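Local coordinates for protein colicin-B (PDB 1RH1) that kills Escherichia coli and closely related bacteria by forming channels that depolarise the cytoplasmic membrane and dissipate cellular energy, at residues 145-150 against 278-283; 151-156 against 164-169; 191-196 against 266-271. One frame throughout, in Å; residues are numbered along the deposited sequence.

Contact 1 (145-150 against 278-283)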
# COMPACT_ATOMS: atom_id res chain seq x y z
N GLN A 145 -1.06 -26.57 -1.12
CA GLN A 145 -2.37 -26.48 -0.48
C GLN A 145 -3.52 -26.82 -1.42
O GLN A 145 -3.54 -26.36 -2.57
CB GLN A 145 -2.66 -25.09 0.02
CG GLN A 145 -1.91 -24.52 1.18
CD GLN A 145 -2.40 -25.00 2.52
OE1 GLN A 145 -2.10 -26.11 2.93
NE2 GLN A 145 -3.15 -24.17 3.23
N GLN A 146 -4.50 -27.59 -0.96
CA GLN A 146 -5.73 -27.83 -1.72
C GLN A 146 -6.47 -26.51 -2.03
O GLN A 146 -6.36 -25.58 -1.23
CB GLN A 146 -6.62 -28.75 -0.92
CG GLN A 146 -6.09 -30.17 -0.82
CD GLN A 146 -6.76 -30.94 0.30
OE1 GLN A 146 -7.33 -32.02 0.12
NE2 GLN A 146 -6.67 -30.39 1.51
N LEU A 147 -7.24 -26.40 -3.14
CA LEU A 147 -7.86 -25.14 -3.54
C LEU A 147 -8.65 -24.44 -2.44
O LEU A 147 -8.45 -23.26 -2.12
CB LEU A 147 -8.82 -25.32 -4.70
CG LEU A 147 -9.40 -24.00 -5.24
CD1 LEU A 147 -8.36 -23.32 -6.08
CD2 LEU A 147 -10.62 -24.25 -6.07
N GLU A 148 -9.53 -25.25 -1.85
CA GLU A 148 -10.39 -24.79 -0.80
C GLU A 148 -9.66 -24.32 0.42
O GLU A 148 -10.21 -23.43 1.04
CB GLU A 148 -11.38 -25.89 -0.40
CG GLU A 148 -10.88 -27.33 -0.21
CD GLU A 148 -10.73 -28.21 -1.47
OE1 GLU A 148 -10.25 -29.34 -1.32
OE2 GLU A 148 -11.09 -27.79 -2.58
N GLN A 149 -8.46 -24.79 0.77
CA GLN A 149 -7.75 -24.24 1.93
C GLN A 149 -7.24 -22.83 1.73
O GLN A 149 -6.96 -22.17 2.73
CB GLN A 149 -6.54 -25.07 2.31
CG GLN A 149 -6.83 -26.46 2.81
CD GLN A 149 -5.56 -27.30 3.02
OE1 GLN A 149 -4.95 -27.85 2.09
NE2 GLN A 149 -5.16 -27.41 4.28
N VAL A 150 -7.09 -22.31 0.49
CA VAL A 150 -6.61 -20.94 0.29
C VAL A 150 -7.67 -20.02 -0.28
O VAL A 150 -7.45 -18.81 -0.32
CB VAL A 150 -5.40 -20.83 -0.66
CG1 VAL A 150 -4.36 -21.75 -0.11
CG2 VAL A 150 -5.70 -21.26 -2.08
N VAL A 278 -8.55 -33.90 -12.00
CA VAL A 278 -7.57 -33.43 -11.05
C VAL A 278 -7.90 -32.01 -10.64
O VAL A 278 -7.90 -31.03 -11.42
CB VAL A 278 -6.18 -33.52 -11.71
CG1 VAL A 278 -5.13 -33.27 -10.64
CG2 VAL A 278 -5.91 -34.90 -12.31
N SER A 279 -8.19 -31.93 -9.34
CA SER A 279 -8.56 -30.66 -8.74
C SER A 279 -7.38 -29.72 -8.54
O SER A 279 -6.26 -30.15 -8.20
CB SER A 279 -9.26 -30.93 -7.43
OG SER A 279 -8.66 -32.01 -6.74
N PRO A 280 -7.59 -28.41 -8.83
CA PRO A 280 -6.63 -27.35 -8.67
C PRO A 280 -5.82 -27.35 -7.40
O PRO A 280 -6.32 -27.50 -6.28
CB PRO A 280 -7.44 -26.09 -8.84
CG PRO A 280 -8.85 -26.55 -8.72
CD PRO A 280 -8.79 -27.86 -9.43
N LEU A 281 -4.53 -27.21 -7.66
CA LEU A 281 -3.55 -27.16 -6.60
C LEU A 281 -2.90 -25.78 -6.49
O LEU A 281 -2.60 -25.13 -7.49
CB LEU A 281 -2.52 -28.21 -6.90
CG LEU A 281 -1.54 -28.53 -5.81
CD1 LEU A 281 -2.27 -29.21 -4.65
CD2 LEU A 281 -0.43 -29.41 -6.39
N TYR A 282 -2.78 -25.32 -5.24
CA TYR A 282 -2.10 -24.08 -4.94
C TYR A 282 -0.71 -24.53 -4.59
O TYR A 282 -0.52 -25.44 -3.79
CB TYR A 282 -2.70 -23.37 -3.73
CG TYR A 282 -1.91 -22.17 -3.17
CD1 TYR A 282 -1.05 -22.35 -2.09
CD2 TYR A 282 -2.04 -20.90 -3.73
CE1 TYR A 282 -0.33 -21.28 -1.57
CE2 TYR A 282 -1.32 -19.82 -3.22
CZ TYR A 282 -0.47 -20.02 -2.14
OH TYR A 282 0.28 -18.98 -1.65
N ILE A 283 0.26 -23.85 -5.18
CA ILE A 283 1.63 -24.19 -4.91
C ILE A 283 2.50 -22.96 -4.77
O ILE A 283 2.36 -21.97 -5.48
CB ILE A 283 2.00 -25.17 -6.06
CG1 ILE A 283 3.40 -25.65 -5.87
CG2 ILE A 283 1.83 -24.52 -7.41
CD1 ILE A 283 3.57 -26.94 -6.70
O HOH W 1 -7.13 -29.36 -4.41
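Gln-145 and Tyr-282 face each other as an antiparallel hydrogen-bonded pair near the end of the ladder between strand 139-146 and strand 281-286, in a mixed beta-sheet of the N-terminal part of the colicin. Both backbone N-H groups of this pair are satisfied across the gap: Gln-145 N reaches Tyr-282 O at 2.9 Å, tilted out of the carbonyl plane, and Tyr-282 N returns to Gln-145 O at 3.0 Å, lying almost on the line of that C=O bond. The non-hydrogen-bonded pair Gln-146 and Leu-281 follows, its side chains diverging. Two residues on from Gln-145, the ladder frays. Leu-147 N gives Pro-280 O only a weak, bent bond of 3.5 Å, and a water bridges the same two atoms, donating to Pro-280 O at 2.8 Å while accepting from Leu-147 N.

The chain then coils into the short, weakly bonded helix 147-150. Here Gln-149 OE1 accepts from both Gln-146 N and Gln-146 NE2. The NE2 donor sits well above the carbonyl plane of Gln-149, although OE1 lies in the amide plane of Gln-146, and the bond is nearly straight at 169°.

Apolar groups close up alongside these polar links. Leu-147 spreads its two methyls on the proline ring, CD1 toward Pro-280 CB and CD2 toward CG. Leu-281 lays its CD1 near Gln-145 O. Tyr-282 has its CG anti to the backbone N (chi1 170°), and the hydroxyl of this buried residue is bonded to Asp-267 OD1 and to Leu-171 N. Gln-145 CB comes obliquely to the ring at CD1, whereas Val-150 makes a CH-pi contact over one face, its CG1 4.1 Å from the ring centroid and displaced toward the rim.

Contact 2 (151-156 against 164-169)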
# COMPACT_ATOMS: atom_id res chain seq x y z
N THR A 151 -8.80 -20.58 -0.75
CA THR A 151 -9.87 -19.79 -1.32
C THR A 151 -11.22 -20.50 -1.33
O THR A 151 -11.27 -21.73 -1.40
CB THR A 151 -9.42 -19.40 -2.74
OG1 THR A 151 -10.43 -18.57 -3.28
CG2 THR A 151 -9.17 -20.59 -3.63
N ASP A 152 -12.30 -19.69 -1.22
CA ASP A 152 -13.71 -20.14 -1.26
C ASP A 152 -14.45 -20.22 -2.61
O ASP A 152 -15.64 -20.58 -2.66
CB ASP A 152 -14.58 -19.27 -0.36
CG ASP A 152 -14.47 -19.63 1.11
OD1 ASP A 152 -14.83 -18.78 1.93
OD2 ASP A 152 -14.03 -20.74 1.43
N ILE A 153 -13.73 -19.87 -3.69
CA ILE A 153 -14.18 -19.93 -5.08
C ILE A 153 -14.10 -21.39 -5.48
O ILE A 153 -13.10 -22.09 -5.25
CB ILE A 153 -13.26 -19.03 -5.95
CG1 ILE A 153 -13.62 -17.59 -5.60
CG2 ILE A 153 -13.35 -19.38 -7.43
CD1 ILE A 153 -13.52 -16.56 -6.72
N PRO A 154 -15.20 -21.92 -6.04
CA PRO A 154 -15.26 -23.30 -6.47
C PRO A 154 -14.28 -23.51 -7.61
O PRO A 154 -14.05 -22.61 -8.43
CB PRO A 154 -16.71 -23.48 -6.88
CG PRO A 154 -17.45 -22.40 -6.12
CD PRO A 154 -16.48 -21.24 -6.24
N ALA A 155 -13.68 -24.70 -7.62
CA ALA A 155 -12.79 -25.12 -8.69
C ALA A 155 -13.41 -24.85 -10.04
O ALA A 155 -12.83 -24.21 -10.92
CB ALA A 155 -12.54 -26.60 -8.54
N SER A 156 -14.70 -25.23 -10.07
CA SER A 156 -15.66 -25.08 -11.16
C SER A 156 -15.93 -23.63 -11.54
O SER A 156 -16.48 -23.39 -12.62
CB SER A 156 -16.99 -25.72 -10.77
OG SER A 156 -16.79 -26.96 -10.08
N ASN A 164 -5.97 -13.72 -12.46
CA ASN A 164 -5.85 -13.84 -11.02
C ASN A 164 -7.17 -14.20 -10.37
O ASN A 164 -8.22 -13.65 -10.71
CB ASN A 164 -5.36 -12.53 -10.43
CG ASN A 164 -3.95 -12.11 -10.86
OD1 ASN A 164 -3.62 -10.93 -10.80
ND2 ASN A 164 -3.05 -12.98 -11.30
N VAL A 165 -7.11 -15.19 -9.48
CA VAL A 165 -8.28 -15.58 -8.72
C VAL A 165 -8.21 -14.98 -7.32
O VAL A 165 -7.16 -14.95 -6.67
CB VAL A 165 -8.32 -17.13 -8.71
CG1 VAL A 165 -7.09 -17.75 -8.09
CG2 VAL A 165 -9.53 -17.57 -7.91
N PRO A 166 -9.31 -14.43 -6.80
CA PRO A 166 -9.44 -13.98 -5.42
C PRO A 166 -9.03 -15.02 -4.41
O PRO A 166 -9.55 -16.12 -4.50
CB PRO A 166 -10.86 -13.61 -5.35
CG PRO A 166 -11.09 -12.98 -6.69
CD PRO A 166 -10.42 -13.94 -7.62
N VAL A 167 -8.10 -14.78 -3.48
CA VAL A 167 -7.73 -15.77 -2.46
C VAL A 167 -7.93 -15.26 -1.03
O VAL A 167 -8.03 -14.04 -0.82
CB VAL A 167 -6.24 -16.24 -2.57
CG1 VAL A 167 -6.05 -17.08 -3.80
CG2 VAL A 167 -5.31 -15.05 -2.66
N LYS A 168 -8.01 -16.16 -0.03
CA LYS A 168 -8.13 -15.71 1.36
C LYS A 168 -6.92 -15.88 2.26
O LYS A 168 -6.81 -15.23 3.30
CB LYS A 168 -9.28 -16.38 2.10
CG LYS A 168 -9.36 -17.87 2.07
CD LYS A 168 -10.49 -18.34 2.94
CE LYS A 168 -10.65 -19.81 2.59
NZ LYS A 168 -11.50 -20.46 3.55
N TYR A 169 -6.04 -16.79 1.86
CA TYR A 169 -4.82 -17.16 2.53
C TYR A 169 -3.82 -17.34 1.43
O TYR A 169 -4.16 -17.67 0.30
CB TYR A 169 -4.96 -18.48 3.31
CG TYR A 169 -5.78 -18.27 4.57
CD1 TYR A 169 -7.03 -18.84 4.72
CD2 TYR A 169 -5.30 -17.42 5.57
CE1 TYR A 169 -7.81 -18.53 5.85
CE2 TYR A 169 -6.06 -17.11 6.70
CZ TYR A 169 -7.33 -17.67 6.84
OH TYR A 169 -8.11 -17.32 7.93
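Thr-151 packs against the Pro-166 to Val-167 backbone and forms the close part of this contact, where the loop leaving helix 147-150 doubles back on strand 163-167. Its OG1, anti to the backbone N (chi1 -177°), donates to Pro-166 O over 2.9 Å, in the plane of that carbonyl. Thr-151 CB lies over the same oxygen and Val-167 CA, so this buried residue is held by a polar bond and by packing at once.

Further along the loop the fit slackens. Ile-153 reaches the strand with two branches: CD1 meets Pro-166 CD at 4.2 Å, and CG2 approaches Val-165 CG2 at 4.3 Å. At the other end, Lys-168 sits where the chain turns a corner. Beyond CG its side chain is extended, passing Thr-151 with CG and CE before NZ comes to Asp-152 OD2, the two side chains crossing at about a right angle. Asp-152 is exposed, and the 3.3 Å salt bridge includes only a weak hydrogen bond.

The hydroxyl bond of the buried Thr-151 thus gives the loop a directional fastening to a strand carbonyl, while the ion pair at the exposed Asp-152 probably adds a modest electrostatic attraction.

Contact 3 (191-196 against 266-271)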
# COMPACT_ATOMS: atom_id res chain seq x y z
N THR A 191 -5.02 -11.70 -4.07
CA THR A 191 -5.29 -12.39 -5.32
C THR A 191 -4.13 -13.30 -5.74
O THR A 191 -3.01 -13.04 -5.32
CB THR A 191 -5.61 -11.26 -6.30
OG1 THR A 191 -6.80 -11.74 -6.88
CG2 THR A 191 -4.61 -10.91 -7.37
N VAL A 192 -4.31 -14.38 -6.51
CA VAL A 192 -3.24 -15.28 -6.96
C VAL A 192 -3.39 -15.68 -8.43
O VAL A 192 -4.49 -16.06 -8.83
CB VAL A 192 -3.23 -16.55 -6.05
CG1 VAL A 192 -2.55 -17.77 -6.67
CG2 VAL A 192 -2.40 -16.22 -4.83
N PRO A 193 -2.38 -15.67 -9.30
CA PRO A 193 -2.49 -16.14 -10.70
C PRO A 193 -2.89 -17.57 -10.98
O PRO A 193 -2.30 -18.49 -10.41
CB PRO A 193 -1.15 -15.83 -11.30
CG PRO A 193 -0.24 -15.79 -10.10
CD PRO A 193 -1.09 -15.06 -9.07
N VAL A 194 -3.90 -17.77 -11.85
CA VAL A 194 -4.24 -19.11 -12.30
C VAL A 194 -3.32 -19.49 -13.48
O VAL A 194 -3.14 -18.70 -14.42
CB VAL A 194 -5.72 -19.14 -12.71
CG1 VAL A 194 -6.17 -20.48 -13.28
CG2 VAL A 194 -6.53 -18.89 -11.46
N VAL A 195 -2.63 -20.64 -13.39
CA VAL A 195 -1.78 -21.14 -14.47
C VAL A 195 -2.30 -22.49 -14.88
O VAL A 195 -3.04 -23.16 -14.14
CB VAL A 195 -0.26 -21.34 -14.11
CG1 VAL A 195 0.34 -20.02 -13.66
CG2 VAL A 195 -0.09 -22.40 -13.04
N ASP A 196 -1.79 -22.90 -16.05
CA ASP A 196 -2.25 -24.12 -16.70
C ASP A 196 -1.32 -25.32 -16.82
O ASP A 196 -0.27 -25.25 -17.45
CB ASP A 196 -2.73 -23.79 -18.10
CG ASP A 196 -4.06 -24.46 -18.34
OD1 ASP A 196 -5.07 -23.78 -18.19
OD2 ASP A 196 -4.07 -25.66 -18.67
N HIS A 266 7.33 -17.24 -6.20
CA HIS A 266 6.00 -17.26 -6.80
C HIS A 266 5.12 -18.30 -6.17
O HIS A 266 5.59 -19.31 -5.65
CB HIS A 266 6.09 -17.56 -8.29
CG HIS A 266 5.16 -16.72 -9.16
ND1 HIS A 266 4.37 -17.18 -10.12
CD2 HIS A 266 4.98 -15.34 -9.08
CE1 HIS A 266 3.74 -16.12 -10.61
NE2 HIS A 266 4.10 -15.01 -9.99
N ASP A 267 3.82 -17.99 -6.18
CA ASP A 267 2.74 -18.90 -5.80
C ASP A 267 1.63 -18.80 -6.84
O ASP A 267 1.31 -17.71 -7.32
CB ASP A 267 2.12 -18.57 -4.43
CG ASP A 267 1.62 -17.15 -4.13
OD1 ASP A 267 0.95 -16.97 -3.11
OD2 ASP A 267 1.91 -16.23 -4.90
N VAL A 268 1.10 -19.93 -7.28
CA VAL A 268 0.07 -19.92 -8.31
C VAL A 268 -0.96 -20.99 -8.03
O VAL A 268 -0.78 -21.82 -7.14
CB VAL A 268 0.65 -20.20 -9.73
CG1 VAL A 268 1.68 -19.17 -10.13
CG2 VAL A 268 1.32 -21.55 -9.75
N ILE A 269 -2.07 -20.99 -8.76
CA ILE A 269 -3.02 -22.07 -8.61
C ILE A 269 -2.97 -22.78 -9.94
O ILE A 269 -3.31 -22.26 -11.00
CB ILE A 269 -4.42 -21.50 -8.29
CG1 ILE A 269 -4.47 -21.13 -6.83
CG2 ILE A 269 -5.50 -22.53 -8.56
CD1 ILE A 269 -5.82 -20.55 -6.41
N VAL A 270 -2.44 -23.99 -9.83
CA VAL A 270 -2.28 -24.85 -10.98
C VAL A 270 -3.61 -25.54 -11.17
O VAL A 270 -4.10 -26.24 -10.29
CB VAL A 270 -1.18 -25.88 -10.72
CG1 VAL A 270 -1.08 -26.75 -11.95
CG2 VAL A 270 0.17 -25.24 -10.48
N ARG A 271 -4.15 -25.30 -12.36
CA ARG A 271 -5.41 -25.86 -12.84
C ARG A 271 -5.16 -27.02 -13.82
O ARG A 271 -4.55 -26.84 -14.88
CB ARG A 271 -6.16 -24.71 -13.48
CG ARG A 271 -7.45 -25.04 -14.20
CD ARG A 271 -7.99 -23.78 -14.83
NE ARG A 271 -9.42 -23.83 -14.64
CZ ARG A 271 -10.26 -23.11 -15.38
NH1 ARG A 271 -9.82 -22.30 -16.35
NH2 ARG A 271 -11.58 -23.21 -15.13
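Strands 191-196 and 266-271 run parallel, their local axes 4.8 Å apart at closest approach and turned 44° from each other. The register pairs Val-194 with Ile-269, Val-195 with Val-270 and Asp-196 with Arg-271. Three bonds stitch the backbones together, each 3.0 Å long: Ile-269 N to Pro-193 O, Val-195 N to Ile-269 O, and Arg-271 N to Val-195 O. Val-195 therefore uses both its N-H and its carbonyl on the neighbouring strand, and Ile-269 does the same. Pro-193 has no N-H to offer; it contributes its carbonyl, and its CG lies 3.7 Å from Asp-267 O. Val-194 CA also makes a C-H...O contact with Ile-269 O.

The two strands are a parallel pair within a mixed sheet: strand 189-201 is flanked by antiparallel strand 163-167, and strand 266-271 pairs antiparallel with strand 281-286.

Val-195 and Val-268 cross at about a right angle. Val-195 CG2, placed between the backbone N and the carbonyl carbon, meets Val-268 CG2 at 3.7 Å and also reaches Val-270 CG2. Pro-193 brings its ring atom CG to Val-268 CG1 and comes obliquely to the His-266 ring at CE1; His-266 NE2 is bonded to Thr-10 O. Val-192 divides its methyls, CG1 lying against Val-268 CA and Ile-269 CG1 while CG2 comes 3.8 Å from Asp-267 OD1. That oxygen, on a buried residue, has a salt bridge to Arg-170 NE besides its bond with Tyr-282.

On the face carrying Val-194, Ile-269, Asp-196 and Arg-271, Val-194 CG1 touches Arg-271 CD at 4.1 Å. Asp-196 and Arg-271 are neighbours here without a salt bridge, since Asp-196 OD1 and Arg-271 NH1 stand 5.3 Å apart.

Of the contact segments, counted from the N terminus, 145-150 comes first and forms one half of contact 1. The chain then doubles back at once, closing contact 2 as a short loop between 151-156 and 164-169, joined to contact 1 where Val-150 O receives the N-H groups of Lys-168 and Tyr-169. Strand 189-201 opens contact 3, which closes 70 residues later at 266-271. Contact 1 closes last, at 278-283, and its long loop encloses both others, which follow each other in series without crossing. Strands 163-167, 189-201, 266-271, 281-286 and 139-146 succeed one another through the mixed sheet, and the three contacts lie within about 10 Å of each other, centre to centre.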